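Local coordinates for protein aspartate aminotransferase, cytoplasmic (Schizosaccharomyces pombe 972h-, PDB 6JPK) that catalyses the reversible, pyridoxal 5'-phosphate-dependent transfer of an amino group from L-aspartate to 2-oxoglutarate, giving oxaloacetate and L-glutamate, at residues Arg333-Pro344 with Glu395-Arg406. The protein carries 1 engineered substitution. Sequence-based numbering, arbitrary orientation.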
ATOM      1  N   ARG A 333      20.629  31.359  -6.989  1.00 10.76           N
ATOM      2  CA  ARG A 333      20.960  32.260  -5.883  1.00 11.08           C
ATOM      3  C   ARG A 333      22.124  31.711  -5.071  1.00 10.98           C
ATOM      4  O   ARG A 333      23.082  32.429  -4.766  1.00 11.31           O
ATOM      5  CB  ARG A 333      19.746  32.481  -4.971  1.00 11.37           C
ATOM      6  CG  ARG A 333      18.621  33.358  -5.529  1.00 16.87           C
ATOM      7  CD  ARG A 333      18.970  34.855  -5.545  1.00 17.64           C
ATOM      8  NE  ARG A 333      19.335  35.359  -4.226  1.00 18.98           N
ATOM      9  CZ  ARG A 333      18.456  35.646  -3.269  1.00 20.06           C
ATOM     10  NH1 ARG A 333      17.158  35.474  -3.492  1.00 14.21           N
ATOM     11  NH2 ARG A 333      18.872  36.106  -2.090  1.00 16.14           N
ATOM     12  N   LEU A 334      22.056  30.429  -4.714  1.00 10.55           N
ATOM     13  CA  LEU A 334      23.127  29.819  -3.929  1.00 13.86           C
ATOM     14  C   LEU A 334      24.463  29.889  -4.667  1.00 13.63           C
ATOM     15  O   LEU A 334      25.469  30.342  -4.109  1.00 10.89           O
ATOM     16  CB  LEU A 334      22.764  28.368  -3.593  1.00 12.80           C
ATOM     17  CG  LEU A 334      23.763  27.628  -2.711  1.00 14.25           C
ATOM     18  CD1 LEU A 334      24.015  28.399  -1.415  1.00 10.21           C
ATOM     19  CD2 LEU A 334      23.271  26.207  -2.430  1.00 13.27           C
ATOM     20  N   ARG A 335      24.481  29.468  -5.937  1.00 11.46           N
ATOM     21  CA  ARG A 335      25.715  29.517  -6.719  1.00 12.77           C
ATOM     22  C   ARG A 335      26.224  30.944  -6.876  1.00 13.77           C
ATOM     23  O   ARG A 335      27.426  31.204  -6.715  1.00 13.55           O
ATOM     24  CB  ARG A 335      25.501  28.885  -8.095  1.00 13.62           C
ATOM     25  CG  ARG A 335      26.753  28.941  -8.990  1.00 20.62           C
ATOM     26  CD  ARG A 335      26.424  29.356 -10.414  1.00 29.81           C
ATOM     27  NE  ARG A 335      27.609  29.543 -11.252  1.00 35.54           N
ATOM     28  CZ  ARG A 335      28.094  30.730 -11.620  1.00 37.26           C
ATOM     29  NH1 ARG A 335      27.500  31.849 -11.227  1.00 39.10           N
ATOM     30  NH2 ARG A 335      29.174  30.801 -12.389  1.00 34.24           N
ATOM     31  N   ASP A 336      25.325  31.890  -7.185  1.00 11.38           N
ATOM     32  CA  ASP A 336      25.756  33.270  -7.391  1.00 11.91           C
ATOM     33  C   ASP A 336      26.370  33.856  -6.130  1.00 12.18           C
ATOM     34  O   ASP A 336      27.304  34.658  -6.212  1.00 14.60           O
ATOM     35  CB  ASP A 336      24.590  34.138  -7.862  1.00 18.15           C
ATOM     36  CG  ASP A 336      24.227  33.881  -9.320  1.00 22.24           C
ATOM     37  OD1 ASP A 336      24.932  33.087  -9.984  1.00 21.37           O
ATOM     38  OD2 ASP A 336      23.239  34.472  -9.800  1.00 22.05           O
ATOM     39  N   SER A 337      25.861  33.484  -4.953  1.00 11.98           N
ATOM     40  CA  SER A 337      26.433  34.041  -3.725  1.00 12.85           C
ATOM     41  C   SER A 337      27.794  33.434  -3.417  1.00 14.44           C
ATOM     42  O   SER A 337      28.694  34.130  -2.934  1.00 14.00           O
ATOM     43  CB  SER A 337      25.492  33.830  -2.545  1.00 13.16           C
ATOM     44  OG  SER A 337      24.342  34.638  -2.678  1.00 19.14           O
ATOM     45  N   LEU A 338      27.954  32.131  -3.673  1.00 11.82           N
ATOM     46  CA  LEU A 338      29.243  31.482  -3.477  1.00 11.81           C
ATOM     47  C   LEU A 338      30.299  32.052  -4.421  1.00 16.48           C
ATOM     48  O   LEU A 338      31.464  32.209  -4.036  1.00 16.23           O
ATOM     49  CB  LEU A 338      29.094  29.973  -3.676  1.00 12.29           C
ATOM     50  CG  LEU A 338      28.212  29.264  -2.653  1.00 13.06           C
ATOM     51  CD1 LEU A 338      27.980  27.814  -3.068  1.00 11.61           C
ATOM     52  CD2 LEU A 338      28.861  29.327  -1.283  1.00 18.41           C
ATOM     53  N   VAL A 339      29.914  32.354  -5.666  1.00 16.46           N
ATOM     54  CA  VAL A 339      30.840  33.002  -6.593  1.00 14.42           C
ATOM     55  C   VAL A 339      31.208  34.391  -6.080  1.00 20.32           C
ATOM     56  O   VAL A 339      32.388  34.761  -6.017  1.00 19.84           O
ATOM     57  CB  VAL A 339      30.236  33.057  -8.011  1.00 17.46           C
ATOM     58  CG1 VAL A 339      31.040  34.005  -8.902  1.00 17.44           C
ATOM     59  CG2 VAL A 339      30.206  31.660  -8.632  1.00 15.99           C
ATOM     60  N   ALA A 340      30.198  35.166  -5.672  1.00 19.80           N
ATOM     61  CA  ALA A 340      30.437  36.529  -5.196  1.00 18.91           C
ATOM     62  C   ALA A 340      31.297  36.543  -3.939  1.00 19.54           C
ATOM     63  O   ALA A 340      32.121  37.448  -3.749  1.00 19.65           O
ATOM     64  CB  ALA A 340      29.104  37.226  -4.928  1.00 16.73           C
ATOM     65  N   LEU A 341      31.102  35.566  -3.055  1.00 18.85           N
ATOM     66  CA  LEU A 341      31.945  35.437  -1.874  1.00 13.71           C
ATOM     67  C   LEU A 341      33.308  34.848  -2.195  1.00 16.24           C
ATOM     68  O   LEU A 341      34.146  34.754  -1.292  1.00 17.94           O
ATOM     69  CB  LEU A 341      31.242  34.572  -0.821  1.00 13.31           C
ATOM     70  CG  LEU A 341      29.996  35.189  -0.186  1.00 13.37           C
ATOM     71  CD1 LEU A 341      29.173  34.153   0.563  1.00 12.90           C
ATOM     72  CD2 LEU A 341      30.400  36.347   0.742  1.00 14.46           C
ATOM     73  N   LYS A 342      33.531  34.422  -3.442  1.00 21.45           N
ATOM     74  CA  LYS A 342      34.810  33.850  -3.874  1.00 24.55           C
ATOM     75  C   LYS A 342      35.163  32.591  -3.078  1.00 20.80           C
ATOM     76  O   LYS A 342      36.329  32.348  -2.755  1.00 18.61           O
ATOM     77  CB  LYS A 342      35.941  34.881  -3.775  1.00 30.37           C
ATOM     78  CG  LYS A 342      35.741  36.157  -4.599  1.00 33.44           C
ATOM     79  CD  LYS A 342      36.726  37.228  -4.137  1.00 36.46           C
ATOM     80  CE  LYS A 342      36.674  38.473  -5.006  1.00 41.90           C
ATOM     81  NZ  LYS A 342      37.411  38.285  -6.290  1.00 44.01           N
ATOM     82  N   THR A 343      34.150  31.791  -2.750  1.00 17.87           N
ATOM     83  CA  THR A 343      34.380  30.546  -2.026  1.00 16.05           C
ATOM     84  C   THR A 343      35.314  29.648  -2.834  1.00 17.27           C
ATOM     85  O   THR A 343      35.106  29.476  -4.044  1.00 15.02           O
ATOM     86  CB  THR A 343      33.053  29.833  -1.754  1.00 14.16           C
ATOM     87  OG1 THR A 343      32.153  30.737  -1.094  1.00 14.50           O
ATOM     88  CG2 THR A 343      33.269  28.620  -0.860  1.00 11.81           C
ATOM     89  N   PRO A 344      36.364  29.092  -2.222  1.00 17.74           N
ATOM     90  CA  PRO A 344      37.279  28.225  -2.970  1.00 16.39           C
ATOM     91  C   PRO A 344      36.541  27.070  -3.625  1.00 20.04           C
ATOM     92  O   PRO A 344      35.574  26.535  -3.078  1.00 20.52           O
ATOM     93  CB  PRO A 344      38.255  27.726  -1.894  1.00 16.92           C
ATOM     94  CG  PRO A 344      38.229  28.792  -0.841  1.00 18.14           C
ATOM     95  CD  PRO A 344      36.813  29.313  -0.832  1.00 16.86           C
ATOM     96  N   GLU A 395      20.757  33.356   1.709  1.00 11.75           N
ATOM     97  CA  GLU A 395      22.007  34.059   1.983  1.00 20.74           C
ATOM     98  C   GLU A 395      22.675  33.534   3.253  1.00 18.42           C
ATOM     99  O   GLU A 395      23.903  33.417   3.316  1.00 13.67           O
ATOM    100  CB  GLU A 395      21.743  35.561   2.090  1.00 29.36           C
ATOM    101  CG  GLU A 395      22.734  36.395   1.307  1.00 37.55           C
ATOM    102  CD  GLU A 395      22.711  36.084  -0.186  1.00 40.09           C
ATOM    103  OE1 GLU A 395      21.608  35.910  -0.759  1.00 37.42           O
ATOM    104  OE2 GLU A 395      23.807  36.013  -0.785  1.00 41.49           O
ATOM    105  N   HIS A 396      21.884  33.230   4.280  1.00 12.04           N
ATOM    106  CA  HIS A 396      22.419  32.554   5.456  1.00 11.98           C
ATOM    107  C   HIS A 396      23.097  31.235   5.074  1.00 11.53           C
ATOM    108  O   HIS A 396      24.190  30.929   5.563  1.00 12.19           O
ATOM    109  CB  HIS A 396      21.287  32.339   6.462  1.00 11.94           C
ATOM    110  CG  HIS A 396      21.687  31.578   7.696  1.00 16.06           C
ATOM    111  ND1 HIS A 396      22.503  32.109   8.669  1.00 12.28           N
ATOM    112  CD2 HIS A 396      21.351  30.335   8.125  1.00 12.90           C
ATOM    113  CE1 HIS A 396      22.664  31.225   9.641  1.00 12.72           C
ATOM    114  NE2 HIS A 396      21.975  30.138   9.332  1.00 12.47           N
ATOM    115  N   VAL A 397      22.488  30.463   4.166  1.00 11.11           N
ATOM    116  CA  VAL A 397      23.068  29.185   3.745  1.00 12.60           C
ATOM    117  C   VAL A 397      24.375  29.396   2.978  1.00 13.84           C
ATOM    118  O   VAL A 397      25.378  28.707   3.223  1.00 12.55           O
ATOM    119  CB  VAL A 397      22.052  28.384   2.910  1.00 13.84           C
ATOM    120  CG1 VAL A 397      22.719  27.129   2.287  1.00  9.94           C
ATOM    121  CG2 VAL A 397      20.854  28.004   3.774  1.00 10.84           C
ATOM    122  N   ALA A 398      24.383  30.332   2.026  1.00 11.06           N
ATOM    123  CA  ALA A 398      25.613  30.638   1.297  1.00 12.17           C
ATOM    124  C   ALA A 398      26.733  31.078   2.239  1.00 11.62           C
ATOM    125  O   ALA A 398      27.890  30.672   2.075  1.00 12.97           O
ATOM    126  CB  ALA A 398      25.353  31.728   0.259  1.00 13.64           C
ATOM    127  N   GLN A 399      26.410  31.920   3.217  1.00 11.94           N
ATOM    128  CA  GLN A 399      27.427  32.389   4.151  1.00 12.34           C
ATOM    129  C   GLN A 399      28.006  31.232   4.952  1.00 12.13           C
ATOM    130  O   GLN A 399      29.215  31.193   5.209  1.00 12.34           O
ATOM    131  CB  GLN A 399      26.835  33.444   5.086  1.00 15.56           C
ATOM    132  CG  GLN A 399      26.482  34.767   4.407  1.00 26.17           C
ATOM    133  CD  GLN A 399      27.671  35.708   4.280  1.00 40.67           C
ATOM    134  OE1 GLN A 399      28.704  35.523   4.934  1.00 45.44           O
ATOM    135  NE2 GLN A 399      27.529  36.731   3.436  1.00 44.22           N
ATOM    136  N   ALA A 400      27.148  30.282   5.355  1.00 11.74           N
ATOM    137  CA  ALA A 400      27.599  29.095   6.079  1.00 11.53           C
ATOM    138  C   ALA A 400      28.549  28.264   5.237  1.00 11.59           C
ATOM    139  O   ALA A 400      29.619  27.861   5.711  1.00 11.46           O
ATOM    140  CB  ALA A 400      26.403  28.240   6.495  1.00 11.16           C
ATOM    141  N   PHE A 401      28.146  27.956   3.996  1.00 11.04           N
ATOM    142  CA  PHE A 401      28.995  27.175   3.104  1.00 10.88           C
ATOM    143  C   PHE A 401      30.332  27.873   2.890  1.00 11.46           C
ATOM    144  O   PHE A 401      31.397  27.244   2.967  1.00 13.21           O
ATOM    145  CB  PHE A 401      28.299  26.939   1.757  1.00 10.59           C
ATOM    146  CG  PHE A 401      27.148  25.944   1.803  1.00 12.00           C
ATOM    147  CD1 PHE A 401      26.646  25.470   3.005  1.00 10.06           C
ATOM    148  CD2 PHE A 401      26.585  25.474   0.627  1.00 14.73           C
ATOM    149  CE1 PHE A 401      25.590  24.561   3.038  1.00 12.30           C
ATOM    150  CE2 PHE A 401      25.523  24.562   0.650  1.00 16.63           C
ATOM    151  CZ  PHE A 401      25.032  24.101   1.859  1.00 13.12           C
ATOM    152  N   ASN A 402      30.293  29.177   2.610  1.00 11.63           N
ATOM    153  CA  ASN A 402      31.523  29.927   2.387  1.00 12.06           C
ATOM    154  C   ASN A 402      32.453  29.799   3.585  1.00 13.12           C
ATOM    155  O   ASN A 402      33.638  29.476   3.440  1.00 13.54           O
ATOM    156  CB  ASN A 402      31.196  31.393   2.110  1.00 12.43           C
ATOM    157  CG  ASN A 402      32.437  32.262   1.999  1.00 12.94           C
ATOM    158  OD1 ASN A 402      33.236  32.099   1.080  1.00 12.97           O
ATOM    159  ND2 ASN A 402      32.598  33.193   2.930  1.00 13.37           N
ATOM    160  N   HIS A 403      31.914  30.015   4.786  1.00 12.83           N
ATOM    161  CA  HIS A 403      32.731  29.937   5.994  1.00 13.86           C
ATOM    162  C   HIS A 403      33.272  28.523   6.198  1.00 12.44           C
ATOM    163  O   HIS A 403      34.458  28.331   6.486  1.00 12.67           O
ATOM    164  CB  HIS A 403      31.895  30.386   7.189  1.00 15.41           C
ATOM    165  CG  HIS A 403      32.681  30.621   8.438  1.00 15.14           C
ATOM    166  ND1 HIS A 403      32.109  31.128   9.585  1.00 15.01           N
ATOM    167  CD2 HIS A 403      33.990  30.420   8.723  1.00 16.21           C
ATOM    168  CE1 HIS A 403      33.034  31.225  10.527  1.00 18.47           C
ATOM    169  NE2 HIS A 403      34.183  30.796  10.030  1.00 16.49           N
ATOM    170  N   ALA A 404      32.409  27.518   6.049  1.00 11.94           N
ATOM    171  CA  ALA A 404      32.808  26.133   6.289  1.00 12.35           C
ATOM    172  C   ALA A 404      33.931  25.703   5.346  1.00 16.14           C
ATOM    173  O   ALA A 404      34.916  25.086   5.771  1.00 11.87           O
ATOM    174  CB  ALA A 404      31.595  25.210   6.140  1.00 11.21           C
ATOM    175  N   VAL A 405      33.802  26.023   4.062  1.00 11.64           N
ATOM    176  CA  VAL A 405      34.808  25.612   3.090  1.00 11.68           C
ATOM    177  C   VAL A 405      36.127  26.343   3.327  1.00 15.91           C
ATOM    178  O   VAL A 405      37.205  25.741   3.250  1.00 17.47           O
ATOM    179  CB  VAL A 405      34.278  25.831   1.664  1.00 12.19           C
ATOM    180  CG1 VAL A 405      35.414  25.694   0.629  1.00 11.89           C
ATOM    181  CG2 VAL A 405      33.166  24.839   1.387  1.00 10.99           C
ATOM    182  N   ARG A 406      36.069  27.646   3.621  1.00 12.53           N
ATOM    183  CA  ARG A 406      37.289  28.402   3.882  1.00 18.28           C
ATOM    184  C   ARG A 406      37.974  27.929   5.156  1.00 17.82           C
ATOM    185  O   ARG A 406      39.207  27.912   5.236  1.00 14.82           O
ATOM    186  CB  ARG A 406      36.977  29.895   3.992  1.00 15.35           C
ATOM    187  CG  ARG A 406      36.692  30.570   2.677  1.00 16.54           C
ATOM    188  CD  ARG A 406      36.219  31.988   2.910  1.00 13.75           C
ATOM    189  NE  ARG A 406      35.990  32.719   1.660  1.00 18.79           N
ATOM    190  CZ  ARG A 406      36.956  33.312   0.966  1.00 21.63           C
ATOM    191  NH1 ARG A 406      38.211  33.233   1.386  1.00 19.73           N
ATOM    192  NH2 ARG A 406      36.676  33.970  -0.151  1.00 22.15           N
TER
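Thr-343 OG1 donates to Asn-402 OD1 at 2.8 Å, from a position tilted off the carbonyl plane. The Asn-402 amide swings its CG anti to the backbone N (chi1 175°), and OD1 takes a second donor, Arg-406 NE at 2.9 Å, tilted further. NE to OD1 and NH2 to Leu-341 O (2.9 Å, N-H...O 159°) together hold the guanidinium of Arg-406 in place; Leu-341 O lies in its plane, while Pro-344 CD sits over one face, offset toward the rim. Leu-341 O, the acceptor, directly precedes Lys-342, which has positive phi in a Schellman motif closed by Thr-343 N to Leu-338 O and Lys-342 N to Val-339 O.

In the class I aminotransferase fold of this homodimeric enzyme, the contact joins the long helix 310-340 to the C-terminal helix 394-407; their short segments cross at -45° with axes 9.2 Å apart. Where they meet, Ala-398 CB lies 3.5 Å from Ser-337 CB, and Leu-334 CD1 packs beside it. Leu-338 turns CD2 onto Phe-401 CB, while the Phe-401 side chain also touches Met-35 and Leu-362.

At the other end, Glu-395 bends at chi2 to bring its carboxylate back to the long helix. OE1 forms a salt bridge with Arg-333 NH2 at 3.0 Å, the two planar groups nearly coplanar, and Asn-391 OD1 holds NH1 of the same guanidinium. Ser-337 OG is modelled very close to Glu-395 OE2, a hydrogen bond whose geometry is doubtful.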